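Local atomic coordinates of alpha-L-rhamnosidase (Aspergillus terreus, PDB entry 6GSZ), a protein that probably hydrolyses alpha-L-rhamnosides, releasing their terminal non-reducing alpha-L-rhamnose residues. Residues Ala1-Ser5 against Arg28-Val33; Gln38-Glu44 against Arg81-Ser87; Val344-Gly349 against Phe379-Gly383. One frame throughout, in Å; residues are numbered along the deposited sequence.

Interaction 1: residues Ala1-Ser5 against Arg28-Val33. With CA (calcium ion), chain T.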
# COMPACT_ATOMS: atom_id res chain seq x y z
N ALA A 1 2.38 5.35 -33.59
CA ALA A 1 3.74 5.76 -33.18
C ALA A 1 3.66 6.59 -31.89
O ALA A 1 4.60 6.48 -31.10
CB ALA A 1 4.48 6.51 -34.29
N LEU A 2 2.59 7.40 -31.67
CA LEU A 2 2.53 8.18 -30.44
C LEU A 2 1.11 8.64 -30.08
O LEU A 2 0.45 9.36 -30.84
CB LEU A 2 3.41 9.42 -30.57
CG LEU A 2 3.49 10.27 -29.30
CD1 LEU A 2 4.14 9.49 -28.17
CD2 LEU A 2 4.24 11.55 -29.59
N SER A 3 0.70 8.33 -28.85
CA SER A 3 -0.58 8.78 -28.33
C SER A 3 -0.50 9.01 -26.82
O SER A 3 0.45 8.55 -26.15
CB SER A 3 -1.71 7.81 -28.63
OG SER A 3 -1.54 6.59 -27.94
N ILE A 4 -1.53 9.66 -26.30
CA ILE A 4 -1.70 9.80 -24.85
C ILE A 4 -2.61 8.67 -24.35
O ILE A 4 -3.73 8.53 -24.84
CB ILE A 4 -2.25 11.19 -24.47
CG1 ILE A 4 -1.18 12.26 -24.71
CG2 ILE A 4 -2.74 11.20 -23.02
CD1 ILE A 4 -1.67 13.69 -24.60
N SER A 5 -2.09 7.88 -23.41
CA SER A 5 -2.78 6.70 -22.91
C SER A 5 -3.61 6.98 -21.65
O SER A 5 -4.49 6.19 -21.37
CB SER A 5 -1.84 5.58 -22.63
OG SER A 5 -0.82 5.98 -21.74
N ARG A 28 0.31 10.20 -19.62
CA ARG A 28 1.25 9.17 -20.00
C ARG A 28 1.16 8.92 -21.51
O ARG A 28 0.10 9.03 -22.10
CB ARG A 28 0.88 7.97 -19.13
CG ARG A 28 1.90 6.86 -19.11
CD ARG A 28 1.43 5.89 -18.04
NE ARG A 28 2.01 6.19 -16.74
CZ ARG A 28 1.57 5.74 -15.58
NH1 ARG A 28 2.42 5.65 -14.57
NH2 ARG A 28 0.30 5.40 -15.43
N PHE A 29 2.30 8.57 -22.12
CA PHE A 29 2.40 8.33 -23.54
C PHE A 29 2.45 6.84 -23.84
O PHE A 29 2.93 6.02 -23.02
CB PHE A 29 3.68 8.97 -24.06
CG PHE A 29 3.75 10.47 -23.91
CD1 PHE A 29 3.06 11.32 -24.76
CD2 PHE A 29 4.50 11.02 -22.89
CE1 PHE A 29 3.18 12.69 -24.64
CE2 PHE A 29 4.56 12.39 -22.73
CZ PHE A 29 3.93 13.23 -23.62
N ASP A 30 1.99 6.50 -25.05
CA ASP A 30 2.15 5.16 -25.63
C ASP A 30 2.72 5.35 -27.04
O ASP A 30 2.34 6.24 -27.74
CB ASP A 30 0.82 4.39 -25.59
CG ASP A 30 0.85 2.93 -25.99
OD1 ASP A 30 1.95 2.34 -26.21
OD2 ASP A 30 -0.25 2.38 -26.06
N GLY A 31 3.60 4.46 -27.46
CA GLY A 31 4.13 4.55 -28.80
C GLY A 31 5.61 4.25 -28.83
O GLY A 31 6.27 4.34 -27.86
N ASN A 32 6.12 3.91 -30.00
CA ASN A 32 7.49 3.45 -30.16
C ASN A 32 8.36 4.52 -30.84
O ASN A 32 9.49 4.22 -31.25
CB ASN A 32 7.54 2.10 -30.90
CG ASN A 32 7.06 2.20 -32.33
OD1 ASN A 32 6.50 3.23 -32.70
ND2 ASN A 32 7.24 1.16 -33.14
N VAL A 33 7.89 5.77 -30.90
CA VAL A 33 8.62 6.86 -31.51
C VAL A 33 10.04 6.99 -30.89
O VAL A 33 10.24 6.85 -29.70
CB VAL A 33 7.83 8.17 -31.38
CG1 VAL A 33 7.60 8.59 -29.92
CG2 VAL A 33 8.48 9.28 -32.17
CA CA T . 3.29 0.46 -25.88
O HOH W 1 -0.01 4.77 -29.62
O HOH W 2 1.33 4.39 -21.23
O HOH W 3 4.81 1.53 -27.18
O HOH W 4 3.40 1.21 -24.08
O HOH W 5 5.09 -0.75 -24.47

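Interaction 2: residues Gln38-Glu44 against Arg81-Ser87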
# COMPACT_ATOMS: atom_id res chain seq x y z
N GLN A 38 8.65 16.39 -25.74
CA GLN A 38 7.57 17.34 -25.91
C GLN A 38 8.11 18.78 -25.93
O GLN A 38 8.96 19.13 -25.12
CB GLN A 38 6.63 17.16 -24.69
CG GLN A 38 5.42 18.09 -24.71
CD GLN A 38 4.57 17.88 -23.49
OE1 GLN A 38 3.79 16.91 -23.44
NE2 GLN A 38 4.71 18.81 -22.54
N ARG A 39 7.56 19.62 -26.82
CA ARG A 39 7.83 21.04 -26.75
C ARG A 39 6.63 21.85 -26.25
O ARG A 39 6.84 22.96 -25.74
CB ARG A 39 8.34 21.59 -28.07
CG ARG A 39 7.33 21.54 -29.21
CD ARG A 39 7.87 22.28 -30.44
NE ARG A 39 8.43 23.59 -30.11
CZ ARG A 39 9.74 23.90 -30.07
NH1 ARG A 39 10.69 23.03 -30.42
NH2 ARG A 39 10.09 25.11 -29.67
N ALA A 40 5.40 21.32 -26.36
CA ALA A 40 4.23 22.10 -25.99
C ALA A 40 3.08 21.14 -25.76
O ALA A 40 3.12 19.99 -26.17
CB ALA A 40 3.85 23.10 -27.06
N TYR A 41 2.05 21.64 -25.10
CA TYR A 41 0.81 20.89 -24.91
C TYR A 41 -0.37 21.86 -24.99
O TYR A 41 -0.25 23.05 -24.79
CB TYR A 41 0.81 20.11 -23.60
CG TYR A 41 0.91 20.92 -22.34
CD1 TYR A 41 -0.21 21.51 -21.78
CD2 TYR A 41 2.11 21.03 -21.64
CE1 TYR A 41 -0.15 22.22 -20.59
CE2 TYR A 41 2.17 21.71 -20.44
CZ TYR A 41 1.04 22.26 -19.87
OH TYR A 41 1.13 22.94 -18.67
N GLU A 42 -1.54 21.25 -25.22
CA GLU A 42 -2.82 21.92 -25.14
C GLU A 42 -3.72 21.10 -24.21
O GLU A 42 -3.80 19.89 -24.33
CB GLU A 42 -3.46 22.08 -26.53
CG GLU A 42 -2.79 23.18 -27.33
CD GLU A 42 -3.37 23.39 -28.71
OE1 GLU A 42 -4.19 22.57 -29.13
OE2 GLU A 42 -2.91 24.35 -29.39
N ILE A 43 -4.36 21.82 -23.30
CA ILE A 43 -5.39 21.24 -22.41
C ILE A 43 -6.73 21.91 -22.76
O ILE A 43 -6.85 23.13 -22.68
CB ILE A 43 -5.06 21.43 -20.93
CG1 ILE A 43 -3.72 20.83 -20.56
CG2 ILE A 43 -6.20 20.82 -20.09
CD1 ILE A 43 -3.26 21.05 -19.12
N GLU A 44 -7.70 21.08 -23.14
CA GLU A 44 -9.09 21.50 -23.41
C GLU A 44 -9.90 21.27 -22.13
O GLU A 44 -9.92 20.15 -21.61
CB GLU A 44 -9.65 20.68 -24.57
CG GLU A 44 -11.08 21.06 -24.97
CD GLU A 44 -11.66 20.01 -25.90
OE1 GLU A 44 -11.74 20.28 -27.12
OE2 GLU A 44 -11.93 18.89 -25.41
N ARG A 81 -9.46 17.18 -22.13
CA ARG A 81 -8.63 16.42 -23.07
C ARG A 81 -7.28 17.14 -23.17
O ARG A 81 -7.21 18.33 -22.90
CB ARG A 81 -9.27 16.32 -24.45
CG ARG A 81 -10.61 15.61 -24.49
CD ARG A 81 -11.04 15.33 -25.92
NE ARG A 81 -11.30 16.55 -26.65
CZ ARG A 81 -11.35 16.61 -28.00
NH1 ARG A 81 -11.20 15.51 -28.72
NH2 ARG A 81 -11.53 17.78 -28.60
N VAL A 82 -6.24 16.39 -23.54
CA VAL A 82 -4.91 16.91 -23.72
C VAL A 82 -4.38 16.45 -25.07
O VAL A 82 -4.64 15.35 -25.50
CB VAL A 82 -3.98 16.45 -22.58
CG1 VAL A 82 -2.56 16.98 -22.75
CG2 VAL A 82 -4.57 16.81 -21.23
N ARG A 83 -3.53 17.28 -25.67
CA ARG A 83 -2.68 16.81 -26.77
C ARG A 83 -1.30 17.45 -26.61
O ARG A 83 -1.16 18.50 -26.05
CB ARG A 83 -3.29 17.05 -28.15
CG ARG A 83 -3.53 18.51 -28.48
CD ARG A 83 -4.10 18.61 -29.90
NE ARG A 83 -4.30 20.00 -30.26
CZ ARG A 83 -4.62 20.41 -31.48
NH1 ARG A 83 -4.78 19.54 -32.47
NH2 ARG A 83 -4.77 21.71 -31.69
N SER A 84 -0.33 16.72 -27.12
CA SER A 84 1.07 17.01 -26.91
C SER A 84 1.76 17.15 -28.28
O SER A 84 1.50 16.38 -29.19
CB SER A 84 1.67 15.93 -26.05
OG SER A 84 3.05 16.12 -25.91
N PHE A 85 2.66 18.14 -28.37
CA PHE A 85 3.40 18.48 -29.57
C PHE A 85 4.90 18.17 -29.40
O PHE A 85 5.52 18.59 -28.44
CB PHE A 85 3.20 19.97 -29.85
CG PHE A 85 1.76 20.37 -30.06
CD1 PHE A 85 0.96 20.69 -28.97
CD2 PHE A 85 1.20 20.38 -31.34
CE1 PHE A 85 -0.37 21.06 -29.16
CE2 PHE A 85 -0.13 20.73 -31.51
CZ PHE A 85 -0.90 21.07 -30.42
N GLY A 86 5.47 17.49 -30.41
CA GLY A 86 6.87 17.07 -30.37
C GLY A 86 7.83 18.18 -30.72
O GLY A 86 7.51 19.10 -31.47
N SER A 87 9.02 18.09 -30.12
CA SER A 87 10.05 19.11 -30.32
C SER A 87 10.53 19.16 -31.76
O SER A 87 11.07 20.18 -32.15
CB SER A 87 11.20 18.95 -29.35
OG SER A 87 11.86 17.74 -29.60

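Interaction 3: residues Val344-Gly349 against Phe379-Gly383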
# COMPACT_ATOMS: atom_id res chain seq x y z
N VAL A 344 -24.81 -21.37 -1.85
CA VAL A 344 -25.10 -22.57 -1.12
C VAL A 344 -26.58 -22.61 -0.75
O VAL A 344 -27.17 -21.59 -0.46
CB VAL A 344 -24.22 -22.63 0.15
CG1 VAL A 344 -24.46 -21.44 1.08
CG2 VAL A 344 -24.38 -23.95 0.89
N LYS A 345 -27.14 -23.83 -0.74
CA LYS A 345 -28.48 -24.09 -0.23
C LYS A 345 -28.38 -25.12 0.90
O LYS A 345 -27.64 -26.09 0.83
CB LYS A 345 -29.41 -24.64 -1.33
CG LYS A 345 -30.76 -25.11 -0.81
CD LYS A 345 -31.82 -25.25 -1.87
CE LYS A 345 -33.19 -25.37 -1.23
NZ LYS A 345 -34.20 -25.93 -2.15
N GLY A 346 -29.15 -24.93 1.96
CA GLY A 346 -29.12 -25.90 3.01
C GLY A 346 -30.24 -25.67 4.01
O GLY A 346 -31.01 -24.72 3.87
N PRO A 347 -30.33 -26.53 5.04
CA PRO A 347 -31.42 -26.45 6.01
C PRO A 347 -31.48 -25.15 6.82
O PRO A 347 -30.46 -24.65 7.33
CB PRO A 347 -31.11 -27.63 6.94
CG PRO A 347 -30.33 -28.59 6.09
CD PRO A 347 -29.41 -27.66 5.33
N LYS A 348 -32.70 -24.64 6.96
CA LYS A 348 -32.96 -23.48 7.78
C LYS A 348 -32.39 -23.70 9.19
O LYS A 348 -32.70 -24.69 9.86
CB LYS A 348 -34.47 -23.23 7.86
CG LYS A 348 -34.86 -21.98 8.63
CD LYS A 348 -36.36 -21.68 8.54
CE LYS A 348 -36.71 -20.42 9.30
NZ LYS A 348 -38.12 -20.01 9.11
N GLY A 349 -31.56 -22.75 9.65
CA GLY A 349 -30.98 -22.74 10.99
C GLY A 349 -29.70 -23.53 11.14
O GLY A 349 -29.10 -23.52 12.21
N PHE A 379 -22.06 -18.68 9.02
CA PHE A 379 -23.18 -18.33 8.18
C PHE A 379 -24.32 -19.28 8.49
O PHE A 379 -24.18 -20.49 8.28
CB PHE A 379 -22.81 -18.41 6.69
CG PHE A 379 -23.93 -18.11 5.74
CD1 PHE A 379 -24.24 -16.80 5.40
CD2 PHE A 379 -24.71 -19.13 5.25
CE1 PHE A 379 -25.30 -16.52 4.56
CE2 PHE A 379 -25.75 -18.86 4.39
CZ PHE A 379 -26.06 -17.55 4.06
N THR A 380 -25.43 -18.73 8.98
CA THR A 380 -26.61 -19.56 9.25
C THR A 380 -27.56 -19.47 8.05
O THR A 380 -28.00 -18.36 7.64
CB THR A 380 -27.30 -19.20 10.55
OG1 THR A 380 -26.36 -19.36 11.61
CG2 THR A 380 -28.55 -20.05 10.79
N LEU A 381 -27.86 -20.65 7.50
CA LEU A 381 -28.68 -20.83 6.30
C LEU A 381 -30.16 -20.56 6.61
O LEU A 381 -30.62 -20.70 7.77
CB LEU A 381 -28.53 -22.28 5.81
CG LEU A 381 -27.14 -22.63 5.29
CD1 LEU A 381 -26.78 -24.07 5.62
CD2 LEU A 381 -27.07 -22.37 3.80
N SER A 382 -30.92 -20.21 5.58
CA SER A 382 -32.35 -19.90 5.71
C SER A 382 -33.24 -21.01 5.13
O SER A 382 -34.44 -20.98 5.40
CB SER A 382 -32.70 -18.61 5.03
OG SER A 382 -32.61 -18.78 3.63
N GLY A 383 -32.65 -21.93 4.34
CA GLY A 383 -33.34 -22.99 3.51
C GLY A 383 -34.29 -22.44 2.48
O GLY A 383 -35.13 -23.21 1.95

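Interaction 1: residues Ala1-Ser5 against Arg28-Val33
D30 lies across from S3 and S5, and its CB packs 4.0 Å from S3 OG and 4.2 Å from S5 CB. Beyond CB the chain leaves the serines: CG, anti to the backbone N (chi1 -173°), carries the carboxylate out to a calcium ion. OD1 binds the metal at 2.3 Å, whereas D30 OD2 stays 4.0 Å from it, a one-oxygen grip. Waters 3 and 5 also bind the ion, and water 4 is modelled doubtfully close to it; water 3 takes a weak bond from G31 N as well, tying the ion to the backbone just after the strand.

The strands here, 3-9 and 25-30, form a two-stranded antiparallel sheet in the immunoglobulin-like N-terminal domain. S3 and D30 are a hydrogen-bonded pair of it, with D30 N to S3 O at 2.8 Å and S3 N to D30 O at 2.9 Å. S5 N continues the ladder to R28 O.

On the other face, I4 and F29 point into the domain. L2 CD1 reaches in beside them, 4.0 Å from F29 CD1, and touches V33 CG1 as well. W36 meets the F29 ring edge-to-face, while the R28 chain leads away from residues 1-5 to a salt bridge with E427.

Interaction 2: residues Gln38-Glu44 against Arg81-Ser87
E44 and R81 run alongside each other off the same face of the sheet, their carboxylate and guanidinium planes 29° apart. The grip is side-on and uses both carboxylate oxygens: R81 NE gives to E44 OE2 at 2.7 Å and R81 NH2 to E44 OE1 at 2.9 Å, both nearly straight. R81 also makes a cation-pi contact with W95.

At the next hydrogen-bonded pair, E42 and R83 keep company in the same way, but the grip differs. R83 NE and R83 NH2 both give to a single oxygen, E42 OE1, each at 2.8 Å and from the same face of the carboxylate. The planes open to 42°, and both bonds are more bent. R83 is extended from CG to NE, which brings its edge level with that oxygen.

F85 follows on the same face of the sheet. Its ring edge takes the flank of E42, with F85 CE1 3.7 Å from E42 CG and the carboxylate turned 71° from the ring plane. R56 adds a cation-pi contact to the ring.

These residues belong to neighbouring antiparallel strands, 38-46 and 78-86, of the five-stranded sheet in the immunoglobulin-like domain. At one end the ladder carries a classic beta bulge: R39 and A40 both face F85, whose carbonyl O takes R39 N at 2.8 Å and A40 N only weakly. R39 sends its guanidinium to E58 in a salt bridge; in the conformer given, R39 NH1 also makes a weak hydrogen bond to S87 O.

Y41, I43, V82 and S84 point to the opposite face. I43 CG1 and V82 CG2 meet side by side. S84 OG donates to Q38 OE1 at 2.7 Å, and W27 NE1 gives a second bond to that amide oxygen.

Interaction 3: residues Val344-Gly349 against Phe379-Gly383
The segments meet with end-to-end directions 89° apart and share one hydrogen bond, G349 N to L381 O at 2.9 Å, nearly straight, with the donor above the carbonyl plane. A CA-H...O contact sits further round the turn, G383 CA to G346 O at 2.9 Å. G349 and G383 both have positive phi, which lets the chain bend tightly here.

L381 is the side chain that fills the crook. Its CB faces P347 O at 3.4 Å, its CD1 lies over G346 CA, and its CD2 reaches V344 CG1 at 3.9 Å, the valine crossing it at about a right angle. F379 flanks V344 at a longer 4.4 Å, from F379 CE2 to V344 CG1.

On the outer side, K348 lays CB 3.3 Å from S382 O; with CG anti to the backbone N (chi1 -176°) and the rest of the chain extended, it then leads away. T380 CG2 touches G349 CA, leaving T380 OG1 to bond with T351.

This corner of the concanavalin-like domain packs the loop between strands 339-344 and 351-361 against the end of strand 376-380. With a single hydrogen bond spanning the segments, the fit depends largely on the L381 side chain lying against the backbone of G346 and P347.

From the N terminus, interaction 1 closes first, bringing strand 25-30 back beside the opening strand across 22 intervening residues. Interaction 2 then opens and closes a longer excursion of 36 residues. The three contacts lie in series, so none nests inside or crosses another. Interactions 1 and 2, with centres about 12 Å apart, join as two layers of the immunoglobulin-like domain: I4 CD1 sits 3.5 Å from V82 O, and F29 CZ lies 3.7 Å from Q38 OE1. Interaction 3 closes a 29-residue span in the concanavalin-like domain. Its centre is about 54 Å from that of interaction 1 and about 60 Å from that of interaction 2.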